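Peptidoglycan glycosyltransferase (Burkholderia ambifaria, PDB 5UY7) belongs to the penicillin-binding proteins and carries a domain of the serine beta-lactamase-like fold, in which helices pack on a five-stranded antiparallel sheet. Local coordinates at residues T436-V441 with V482-M487; T440-G445 with Y456-K461; G446-A451 with G460-A465; V494-D499 with S517-D522. All coordinates share one frame; numbering follows the deposited sequence.

How the contacts relate
Contacts 1 and 2 both rest on helix 428-442, share T440 and V441, and have centres about 5 Å apart; E439 of contact 1 forms a salt bridge with R457 of contact 2. The sheet strands they use, 477-485 and 459-466, are neighbours. Contact 3 continues along edge strand 459-466, sharing G460 and K461 with contact 2 (centres about 9 Å apart), and includes a bound sulfate ion held by S462 and T464, beside a probable serine-lysine site. Contact 4 uses the central strand 492-499, about 12 Å from contact 3 between centres, and packs it under helix 509-526. Strand pairing between G483 and V494 ties it to contact 1.

Contact 1. Residues T436-V441 with V482-M487; sequences TMLETV and VGMAPM
M487 lies alongside E439 and reaches with its methyl end to L438. Its chain can be followed outward. CB comes first and lies over the face of the E439 carboxylate, 3.5 Å from OE2. CG then rests on the aliphatic part of the same glutamate, 3.5 Å from E439 CG, the two chains running antiparallel alongside each other. Beyond CG the chain folds back at chi2 (-68°), which carries SD and CE inward, and CE ends 4.0 Å from L438 CB. An unbranched, flexible methionine suits this path, since it must follow a polar neighbour at its base and meet an apolar one at its end.

Here helix 428-442 packs beside strand 477-485, part of the antiparallel sheet of a penicillin-binding protein with the beta-lactamase-like fold. A cis peptide bond before P486 bends the chain as it leaves the strand, and M487 follows directly after.

The carboxylate of E439 is not left with methylene groups alone: OE2 forms a salt bridge with R457, so the glutamate can pack with its CG on M487 while its charged end is satisfied.

Three residues earlier, within the strand, M484 also sends its methyl to L438, crossing it at about a right angle, with CE 3.7 Å from L438 CD1. The bend at chi3 (71°) turns CE toward the helix. M484 also touches Y397, I400 and A401 of helix 390-401, while the buried L438 side chain also touches P274 of helix 273-282.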
loop_
_atom_site.group_PDB
_atom_site.type_symbol
_atom_site.label_atom_id
_atom_site.label_comp_id
_atom_site.label_asym_id
_atom_site.label_seq_id
_atom_site.Cartn_x
_atom_site.Cartn_y
_atom_site.Cartn_z
ATOM N N THR A 436 0.601 -13.212 -3.125
ATOM C CA THR A 436 1.145 -13.786 -4.355
ATOM C C THR A 436 1.058 -12.782 -5.500
ATOM O O THR A 436 2.022 -12.611 -6.266
ATOM C CB THR A 436 0.405 -15.091 -4.685
ATOM O OG1 THR A 436 0.647 -16.046 -3.639
ATOM C CG2 THR A 436 0.854 -15.688 -6.037
ATOM N N MET A 437 -0.077 -12.085 -5.617
ATOM C CA MET A 437 -0.219 -11.082 -6.670
ATOM C C MET A 437 0.746 -9.921 -6.466
ATOM O O MET A 437 1.293 -9.385 -7.437
ATOM C CB MET A 437 -1.660 -10.578 -6.718
ATOM C CG MET A 437 -2.661 -11.675 -7.048
ATOM S SD MET A 437 -4.322 -10.991 -6.903
ATOM C CE MET A 437 -5.317 -12.456 -7.225
ATOM N N LEU A 438 0.963 -9.514 -5.216
ATOM C CA LEU A 438 1.861 -8.383 -4.968
ATOM C C LEU A 438 3.295 -8.696 -5.388
ATOM O O LEU A 438 4.030 -7.787 -5.784
ATOM C CB LEU A 438 1.827 -7.987 -3.492
ATOM C CG LEU A 438 0.552 -7.304 -2.992
ATOM C CD1 LEU A 438 0.695 -7.025 -1.501
ATOM C CD2 LEU A 438 0.245 -6.003 -3.750
ATOM N N GLU A 439 3.714 -9.961 -5.294
ATOM C CA GLU A 439 5.047 -10.321 -5.777
ATOM C C GLU A 439 5.185 -10.078 -7.273
ATOM O O GLU A 439 6.281 -9.746 -7.749
ATOM C CB GLU A 439 5.357 -11.791 -5.490
ATOM C CG GLU A 439 5.522 -12.140 -4.045
ATOM C CD GLU A 439 6.081 -13.552 -3.861
ATOM O OE1 GLU A 439 7.205 -13.821 -4.331
ATOM O OE2 GLU A 439 5.361 -14.387 -3.285
ATOM N N THR A 440 4.103 -10.277 -8.045
ATOM C CA THR A 440 4.223 -10.113 -9.492
ATOM C C THR A 440 4.453 -8.660 -9.881
ATOM O O THR A 440 4.934 -8.398 -10.990
ATOM C CB THR A 440 2.988 -10.657 -10.234
ATOM O OG1 THR A 440 1.854 -9.792 -10.040
ATOM C CG2 THR A 440 2.655 -12.086 -9.772
ATOM N N VAL A 441 4.149 -7.722 -8.982
ATOM C CA VAL A 441 4.297 -6.298 -9.275
ATOM C C VAL A 441 5.759 -5.940 -9.516
ATOM O O VAL A 441 6.072 -5.080 -10.346
ATOM C CB VAL A 441 3.705 -5.465 -8.122
ATOM C CG1 VAL A 441 4.030 -3.988 -8.310
ATOM C CG2 VAL A 441 2.197 -5.687 -8.007
ATOM N N VAL A 482 3.995 1.186 -0.945
ATOM C CA VAL A 482 3.820 0.402 0.277
ATOM C C VAL A 482 3.984 -1.074 -0.061
ATOM O O VAL A 482 3.375 -1.569 -1.014
ATOM C CB VAL A 482 2.455 0.657 0.941
ATOM C CG1 VAL A 482 2.410 -0.037 2.298
ATOM C CG2 VAL A 482 2.207 2.167 1.098
ATOM N N GLY A 483 4.787 -1.776 0.728
ATOM C CA GLY A 483 5.026 -3.178 0.451
ATOM C C GLY A 483 5.408 -3.930 1.704
ATOM O O GLY A 483 5.334 -3.401 2.810
ATOM N N MET A 484 5.801 -5.195 1.521
ATOM C CA MET A 484 6.064 -6.066 2.666
ATOM C C MET A 484 7.123 -7.084 2.272
ATOM O O MET A 484 7.340 -7.343 1.087
ATOM C CB MET A 484 4.770 -6.751 3.130
ATOM C CG MET A 484 4.144 -7.650 2.036
ATOM S SD MET A 484 2.427 -8.128 2.354
ATOM C CE MET A 484 1.616 -6.536 2.086
ATOM N N ALA A 485 7.809 -7.639 3.275
ATOM C CA ALA A 485 8.958 -8.502 3.020
ATOM C C ALA A 485 9.207 -9.366 4.245
ATOM O O ALA A 485 9.005 -8.901 5.366
ATOM C CB ALA A 485 10.215 -7.670 2.713
ATOM N N PRO A 486 9.662 -10.609 4.073
ATOM C CA PRO A 486 9.831 -11.330 2.814
ATOM C C PRO A 486 8.573 -12.133 2.541
ATOM O O PRO A 486 7.906 -12.549 3.483
ATOM C CB PRO A 486 11.022 -12.248 3.095
ATOM C CG PRO A 486 10.896 -12.571 4.554
ATOM C CD PRO A 486 10.216 -11.373 5.209
ATOM N N MET A 487 8.266 -12.366 1.297
ATOM C CA MET A 487 7.164 -13.260 1.004
ATOM C C MET A 487 7.641 -14.705 1.126
ATOM O O MET A 487 8.834 -14.991 0.952
ATOM C CB MET A 487 6.639 -12.986 -0.401
ATOM C CG MET A 487 6.169 -11.551 -0.612
ATOM S SD MET A 487 4.678 -11.185 0.340
ATOM C CE MET A 487 3.999 -9.854 -0.672
#

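Contact 2. Residues T440-G445 with Y456-K461; sequences TVVAPG and YRVGGK
V441 and V442, late in helix 428-442, lie over strand 459-466, with V442 CA only 6.4 Å from G459 CA. That strand is an edge of the sheet in this beta-lactamase-like fold, and K461 opens a K-S-G sequence on it that is consistent with the K(T/S)G motif of penicillin-binding proteins.

V441 straddles the carbonyl of G460. With CG1 anti to the backbone N (chi1 172°), both methyls face the strand, CG1 at 3.3 Å and CG2 at 3.5 Å from G460 O. V441 covers this oxygen with carbon, and it is buried without a hydrogen-bond partner in the model, a polar atom left unsatisfied. G459 and G460 offer the helix bare backbone at this place.

K461 starts out away from the helix, but bends at chi2 and chi3 bring it back, and its CD passes 4.0 Å from V441 CG2, crossing the valine at about a right angle. The apolar stem thus packs on V441 while NZ continues to S324 OG, to which it is hydrogen-bonded.

V442 packs further back along the chain, on V458. Its CG2 lies 3.7 Å from V458 O and 4.1 Å from V458 CG2.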
loop_
_atom_site.group_PDB
_atom_site.type_symbol
_atom_site.label_atom_id
_atom_site.label_comp_id
_atom_site.label_asym_id
_atom_site.label_seq_id
_atom_site.Cartn_x
_atom_site.Cartn_y
_atom_site.Cartn_z
ATOM N N THR A 440 4.103 -10.277 -8.045
ATOM C CA THR A 440 4.223 -10.113 -9.492
ATOM C C THR A 440 4.453 -8.660 -9.881
ATOM O O THR A 440 4.934 -8.398 -10.990
ATOM C CB THR A 440 2.988 -10.657 -10.234
ATOM O OG1 THR A 440 1.854 -9.792 -10.040
ATOM C CG2 THR A 440 2.655 -12.086 -9.772
ATOM N N VAL A 441 4.149 -7.722 -8.982
ATOM C CA VAL A 441 4.297 -6.298 -9.275
ATOM C C VAL A 441 5.759 -5.940 -9.516
ATOM O O VAL A 441 6.072 -5.080 -10.346
ATOM C CB VAL A 441 3.705 -5.465 -8.122
ATOM C CG1 VAL A 441 4.030 -3.988 -8.310
ATOM C CG2 VAL A 441 2.197 -5.687 -8.007
ATOM N N VAL A 442 6.677 -6.581 -8.787
ATOM C CA VAL A 442 8.091 -6.227 -8.859
ATOM C C VAL A 442 8.895 -7.195 -9.719
ATOM O O VAL A 442 10.088 -6.946 -9.964
ATOM C CB VAL A 442 8.717 -6.129 -7.449
ATOM C CG1 VAL A 442 7.919 -5.165 -6.590
ATOM C CG2 VAL A 442 8.810 -7.513 -6.809
ATOM N N ALA A 443 8.284 -8.300 -10.177
ATOM C CA ALA A 443 8.897 -9.271 -11.068
ATOM C C ALA A 443 8.759 -8.821 -12.516
ATOM O O ALA A 443 7.948 -7.942 -12.826
ATOM C CB ALA A 443 8.234 -10.635 -10.875
ATOM N N PRO A 444 9.537 -9.397 -13.438
ATOM C CA PRO A 444 9.323 -9.092 -14.856
ATOM C C PRO A 444 7.865 -9.302 -15.232
ATOM O O PRO A 444 7.232 -10.274 -14.812
ATOM C CB PRO A 444 10.244 -10.085 -15.573
ATOM C CG PRO A 444 11.335 -10.350 -14.583
ATOM C CD PRO A 444 10.679 -10.309 -13.234
ATOM N N GLY A 445 7.334 -8.373 -16.026
ATOM C CA GLY A 445 5.929 -8.338 -16.359
ATOM C C GLY A 445 5.105 -7.429 -15.470
ATOM O O GLY A 445 3.997 -7.037 -15.862
ATOM N N TYR A 456 15.553 -11.359 -1.956
ATOM C CA TYR A 456 14.358 -11.539 -1.137
ATOM C C TYR A 456 13.106 -11.447 -1.986
ATOM O O TYR A 456 12.964 -10.523 -2.790
ATOM C CB TYR A 456 14.285 -10.482 -0.028
ATOM C CG TYR A 456 15.390 -10.618 0.978
ATOM C CD1 TYR A 456 15.258 -11.478 2.061
ATOM C CD2 TYR A 456 16.579 -9.915 0.835
ATOM C CE1 TYR A 456 16.263 -11.618 2.979
ATOM C CE2 TYR A 456 17.608 -10.053 1.754
ATOM C CZ TYR A 456 17.439 -10.905 2.828
ATOM O OH TYR A 456 18.446 -11.046 3.753
ATOM N N ARG A 457 12.181 -12.375 -1.766
ATOM C CA ARG A 457 10.842 -12.212 -2.308
ATOM C C ARG A 457 10.121 -11.096 -1.572
ATOM O O ARG A 457 10.003 -11.139 -0.345
ATOM C CB ARG A 457 10.064 -13.515 -2.173
ATOM C CG ARG A 457 10.655 -14.629 -3.026
ATOM C CD ARG A 457 10.023 -15.958 -2.683
ATOM N NE ARG A 457 8.565 -15.905 -2.778
ATOM C CZ ARG A 457 7.775 -16.903 -2.394
ATOM N NH1 ARG A 457 8.301 -18.017 -1.908
ATOM N NH2 ARG A 457 6.449 -16.773 -2.489
ATOM N N VAL A 458 9.635 -10.101 -2.320
ATOM C CA VAL A 458 8.899 -8.973 -1.757
ATOM C C VAL A 458 7.702 -8.681 -2.652
ATOM O O VAL A 458 7.582 -9.202 -3.761
ATOM C CB VAL A 458 9.771 -7.707 -1.603
ATOM C CG1 VAL A 458 11.040 -8.008 -0.800
ATOM C CG2 VAL A 458 10.090 -7.107 -2.980
ATOM N N GLY A 459 6.809 -7.825 -2.160
ATOM C CA GLY A 459 5.712 -7.366 -2.993
ATOM C C GLY A 459 5.150 -6.087 -2.424
ATOM O O GLY A 459 5.319 -5.788 -1.238
ATOM N N GLY A 460 4.472 -5.335 -3.282
ATOM C CA GLY A 460 3.891 -4.075 -2.861
ATOM C C GLY A 460 3.306 -3.342 -4.051
ATOM O O GLY A 460 3.209 -3.890 -5.153
ATOM N N LYS A 461 2.927 -2.086 -3.809
ATOM C CA LYS A 461 2.313 -1.264 -4.843
ATOM C C LYS A 461 2.809 0.168 -4.780
ATOM O O LYS A 461 2.950 0.744 -3.695
ATOM C CB LYS A 461 0.783 -1.227 -4.712
ATOM C CG LYS A 461 0.055 -2.324 -5.420
ATOM C CD LYS A 461 0.314 -2.331 -6.913
ATOM C CE LYS A 461 -0.435 -1.243 -7.641
ATOM N NZ LYS A 461 0.011 -1.198 -9.047
#

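Contact 3. Residues G446-A451 with G460-A465; sequences GTSPDA and GKSGTA. With SO4 (sulfate ion), chain B.
S448 and S462 face each other between loop 446-451 and edge strand 459-466, bridged by water, their OG atoms 3.4 Å apart. The strand carries K461, S462 and G463, consistent with the K(T/S)G motif of penicillin-binding proteins, and K461 NZ is hydrogen-bonded to S324, as would fit a serine-lysine site with S270 and K273.

Water carries most of the contact. Water 2 joins the two serines, 2.5 Å from S448 OG and donating to S462 OG at 2.9 Å. Water 1 joins the loop to the lysine, 2.7 Å from T447 OG1 and accepting a bond from K461 NZ at 2.8 Å. Water 4 links three groups: it is 2.7 Å from S448 OG, and it accepts from K461 NZ and from the backbone N of S462. Two waters thus accept hydrogen bonds from NZ, which is also bonded to S324 OG. Small hydroxyl residues fit here because each can serve several waters at once.

Backbone bonds set the loop in place. S448 N lies 3.0 Å from V441 O, where the loop meets the end of helix 428-442, and the short 3-10 segment 449-451 is closed by a bond from A451 N to S448 O.

The last group is hydrogen bonds to an anion. A sulfate ion, probably from the crystallisation liquor, is also hydrogen-bonded to S270, and T464 OG1 reaches its O3 in a weak bond. Water 3 donates to its O2 and is hydrogen-bonded to T447 OG1. In the modelled conformer, one of two deposited for S462, chi1 of 69° places OG where it donates to sulfate O1 at 3.0 Å.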
loop_
_atom_site.group_PDB
_atom_site.type_symbol
_atom_site.label_atom_id
_atom_site.label_comp_id
_atom_site.label_asym_id
_atom_site.label_seq_id
_atom_site.Cartn_x
_atom_site.Cartn_y
_atom_site.Cartn_z
ATOM N N GLY A 446 5.617 -7.089 -14.283
ATOM C CA GLY A 446 4.941 -6.155 -13.404
ATOM C C GLY A 446 5.398 -4.730 -13.672
ATOM O O GLY A 446 6.330 -4.495 -14.435
ATOM N N THR A 447 4.741 -3.775 -13.015
ATOM C CA THR A 447 4.963 -2.374 -13.347
ATOM C C THR A 447 5.965 -1.671 -12.441
ATOM O O THR A 447 6.304 -0.514 -12.719
ATOM C CB THR A 447 3.643 -1.596 -13.320
ATOM O OG1 THR A 447 3.049 -1.716 -12.027
ATOM C CG2 THR A 447 2.684 -2.120 -14.388
ATOM N N SER A 448 6.463 -2.326 -11.393
ATOM C CA SER A 448 7.368 -1.687 -10.432
ATOM C C SER A 448 8.616 -2.530 -10.201
ATOM O O SER A 448 8.935 -2.897 -9.067
ATOM C CB SER A 448 6.636 -1.429 -9.115
ATOM O OG SER A 448 5.532 -0.558 -9.330
ATOM N N PRO A 449 9.383 -2.820 -11.255
ATOM C CA PRO A 449 10.582 -3.647 -11.061
ATOM C C PRO A 449 11.650 -2.966 -10.220
ATOM O O PRO A 449 12.495 -3.661 -9.631
ATOM C CB PRO A 449 11.068 -3.893 -12.495
ATOM C CG PRO A 449 10.608 -2.687 -13.241
ATOM C CD PRO A 449 9.267 -2.341 -12.646
ATOM N N ASP A 450 11.629 -1.637 -10.128
ATOM C CA ASP A 450 12.598 -0.912 -9.315
ATOM C C ASP A 450 12.363 -1.092 -7.825
ATOM O O ASP A 450 13.202 -0.646 -7.027
ATOM C CB ASP A 450 12.576 0.583 -9.654
ATOM C CG ASP A 450 13.224 0.894 -10.994
ATOM O OD1 ASP A 450 13.642 -0.051 -11.693
ATOM O OD2 ASP A 450 13.320 2.088 -11.344
ATOM N N ALA A 451 11.258 -1.719 -7.428
ATOM C CA ALA A 451 11.007 -2.025 -6.026
ATOM C C ALA A 451 11.460 -3.423 -5.642
ATOM O O ALA A 451 11.360 -3.792 -4.468
ATOM C CB ALA A 451 9.521 -1.854 -5.702
ATOM N N GLY A 460 4.472 -5.335 -3.282
ATOM C CA GLY A 460 3.891 -4.075 -2.861
ATOM C C GLY A 460 3.306 -3.342 -4.051
ATOM O O GLY A 460 3.209 -3.890 -5.153
ATOM N N LYS A 461 2.927 -2.086 -3.809
ATOM C CA LYS A 461 2.313 -1.264 -4.843
ATOM C C LYS A 461 2.809 0.168 -4.780
ATOM O O LYS A 461 2.950 0.744 -3.695
ATOM C CB LYS A 461 0.783 -1.227 -4.712
ATOM C CG LYS A 461 0.055 -2.324 -5.420
ATOM C CD LYS A 461 0.314 -2.331 -6.913
ATOM C CE LYS A 461 -0.435 -1.243 -7.641
ATOM N NZ LYS A 461 0.011 -1.198 -9.047
ATOM N N SER A 462 3.020 0.741 -5.959
ATOM C CA SER A 462 3.291 2.161 -6.109
ATOM C C SER A 462 1.989 2.921 -6.327
ATOM O O SER A 462 0.983 2.365 -6.780
ATOM C CB SER A 462 4.233 2.411 -7.288
ATOM O OG SER A 462 3.585 2.124 -8.514
ATOM N N GLY A 463 2.020 4.204 -5.992
ATOM C CA GLY A 463 0.898 5.088 -6.256
ATOM C C GLY A 463 1.409 6.498 -6.436
ATOM O O GLY A 463 2.445 6.874 -5.880
ATOM N N THR A 464 0.682 7.286 -7.230
ATOM C CA THR A 464 1.056 8.672 -7.474
ATOM C C THR A 464 -0.136 9.582 -7.222
ATOM O O THR A 464 -1.256 9.285 -7.643
ATOM C CB THR A 464 1.563 8.877 -8.907
ATOM O OG1 THR A 464 0.506 8.599 -9.830
ATOM C CG2 THR A 464 2.729 7.954 -9.199
ATOM N N ALA A 465 0.108 10.695 -6.537
ATOM C CA ALA A 465 -0.911 11.709 -6.305
ATOM C C ALA A 465 -0.431 13.027 -6.891
ATOM O O ALA A 465 0.671 13.481 -6.576
ATOM C CB ALA A 465 -1.206 11.867 -4.810
HETATM S S SO4 B . 1.251 4.522 -10.561
HETATM O O1 SO4 B . 2.141 4.547 -9.396
HETATM O O2 SO4 B . 1.573 3.377 -11.403
HETATM O O3 SO4 B . 1.447 5.757 -11.315
HETATM O O4 SO4 B . -0.155 4.441 -10.182
HETATM O O HOH W 1 1.466 -3.181 -10.479
HETATM O O HOH W 2 5.838 1.793 -10.250
HETATM O O HOH W 3 2.535 0.896 -11.476
HETATM O O HOH W 4 2.997 -0.848 -8.495
#

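Contact 4. Residues V494-D499 with S517-D522; sequences VAVSVD and SAIAGD
V494 and I519 meet through branches set by their first torsions. V494 has CG1 anti to its backbone N (chi1 175°), and I519, with chi1 of -67°, likewise has its CG2 opposite the backbone N, the longer CG1 arm running beside N instead. These settings bring V494 CG1 to 3.9 Å from I519 CG2, methyl against methyl, with the two side chains inclined to each other.

The longer arm of I519 serves a second neighbour. Extended at chi2, it carries CD1 to 4.0 Å from V496 CG1, the isoleucine and the valine lying side by side and pointing opposite ways. Isoleucine suits the place because its short branch and its long branch each cover one valine, and these valines are two residues apart on the same side of the strand. A495 between them points away, to the other face of the sheet.

V494 also uses its other methyl. CG2 lies 4.2 Å from A520 CA and 4.3 Å from A520 CB, and the small alanine lets the helix backbone come near the strand here: V494 CA and A520 CA are 6.5 Å apart. Around this patch I519 further touches A225 and V227 of strand 222-229, while V494 and V496 touch F516.

Strand 494-499 and helix 517-522 run roughly antiparallel, with 153° between their directions and their axes 8.8 Å apart at closest approach. All four touching residues are buried and apolar, and no hydrogen bond crosses between the segments. Such packing of the C-terminal helix, next to helix 201-217, on a face of the antiparallel sheet belongs to the beta-lactamase-like fold of penicillin-binding proteins.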
loop_
_atom_site.group_PDB
_atom_site.type_symbol
_atom_site.label_atom_id
_atom_site.label_comp_id
_atom_site.label_asym_id
_atom_site.label_seq_id
_atom_site.Cartn_x
_atom_site.Cartn_y
_atom_site.Cartn_z
ATOM N N VAL A 494 6.755 -1.898 4.811
ATOM C CA VAL A 494 7.537 -0.688 4.581
ATOM C C VAL A 494 6.714 0.256 3.725
ATOM O O VAL A 494 6.241 -0.128 2.651
ATOM C CB VAL A 494 8.881 -0.995 3.898
ATOM C CG1 VAL A 494 9.623 0.304 3.569
ATOM C CG2 VAL A 494 9.729 -1.889 4.797
ATOM N N ALA A 495 6.580 1.500 4.179
ATOM C CA ALA A 495 5.807 2.514 3.475
ATOM C C ALA A 495 6.698 3.723 3.263
ATOM O O ALA A 495 7.311 4.211 4.215
ATOM C CB ALA A 495 4.552 2.906 4.270
ATOM N N VAL A 496 6.778 4.199 2.019
ATOM C CA VAL A 496 7.622 5.343 1.695
ATOM C C VAL A 496 6.833 6.339 0.857
ATOM O O VAL A 496 5.915 5.981 0.109
ATOM C CB VAL A 496 8.914 4.927 0.954
ATOM C CG1 VAL A 496 9.756 3.989 1.813
ATOM C CG2 VAL A 496 8.587 4.281 -0.391
ATOM N N SER A 497 7.201 7.607 0.985
ATOM C CA SER A 497 6.611 8.633 0.135
ATOM C C SER A 497 7.639 9.724 -0.109
ATOM O O SER A 497 8.325 10.159 0.823
ATOM C CB SER A 497 5.351 9.215 0.771
ATOM O OG SER A 497 4.616 9.944 -0.188
ATOM N N VAL A 498 7.755 10.147 -1.365
ATOM C CA VAL A 498 8.659 11.222 -1.760
ATOM C C VAL A 498 7.790 12.310 -2.367
ATOM O O VAL A 498 7.136 12.089 -3.396
ATOM C CB VAL A 498 9.734 10.746 -2.750
ATOM C CG1 VAL A 498 10.611 11.902 -3.190
ATOM C CG2 VAL A 498 10.593 9.652 -2.114
ATOM N N ASP A 499 7.773 13.481 -1.733
ATOM C CA ASP A 499 6.853 14.549 -2.098
ATOM C C ASP A 499 7.555 15.518 -3.033
ATOM O O ASP A 499 8.603 16.075 -2.686
ATOM C CB ASP A 499 6.341 15.277 -0.856
ATOM C CG ASP A 499 5.153 16.174 -1.151
ATOM O OD1 ASP A 499 4.492 15.973 -2.190
ATOM O OD2 ASP A 499 4.887 17.094 -0.346
ATOM N N SER A 517 12.809 -0.490 -1.724
ATOM C CA SER A 517 13.717 -1.617 -1.895
ATOM C C SER A 517 14.907 -1.510 -0.954
ATOM O O SER A 517 15.295 -2.488 -0.306
ATOM C CB SER A 517 14.202 -1.686 -3.340
ATOM O OG SER A 517 15.245 -2.640 -3.462
ATOM N N ALA A 518 15.507 -0.322 -0.880
ATOM C CA ALA A 518 16.673 -0.129 -0.028
ATOM C C ALA A 518 16.319 -0.346 1.437
ATOM O O ALA A 518 17.030 -1.047 2.164
ATOM C CB ALA A 518 17.251 1.270 -0.251
ATOM N N ILE A 519 15.212 0.237 1.893
ATOM C CA ILE A 519 14.859 0.098 3.300
ATOM C C ILE A 519 14.487 -1.342 3.620
ATOM O O ILE A 519 14.905 -1.887 4.645
ATOM C CB ILE A 519 13.735 1.075 3.677
ATOM C CG1 ILE A 519 14.259 2.505 3.583
ATOM C CG2 ILE A 519 13.196 0.732 5.068
ATOM C CD1 ILE A 519 13.183 3.586 3.794
ATOM N N ALA A 520 13.677 -1.974 2.761
ATOM C CA ALA A 520 13.275 -3.355 3.012
ATOM C C ALA A 520 14.484 -4.286 3.030
ATOM O O ALA A 520 14.638 -5.108 3.942
ATOM C CB ALA A 520 12.264 -3.807 1.954
ATOM N N GLY A 521 15.346 -4.179 2.020
ATOM C CA GLY A 521 16.514 -5.046 1.967
ATOM C C GLY A 521 17.476 -4.806 3.116
ATOM O O GLY A 521 17.977 -5.755 3.735
ATOM N N ASP A 522 17.755 -3.534 3.409
ATOM C CA ASP A 522 18.665 -3.221 4.505
ATOM C C ASP A 522 18.114 -3.747 5.820
ATOM O O ASP A 522 18.879 -4.215 6.677
ATOM C CB ASP A 522 18.902 -1.713 4.612
ATOM C CG ASP A 522 19.777 -1.157 3.502
ATOM O OD1 ASP A 522 20.321 -1.933 2.683
ATOM O OD2 ASP A 522 19.941 0.082 3.461
#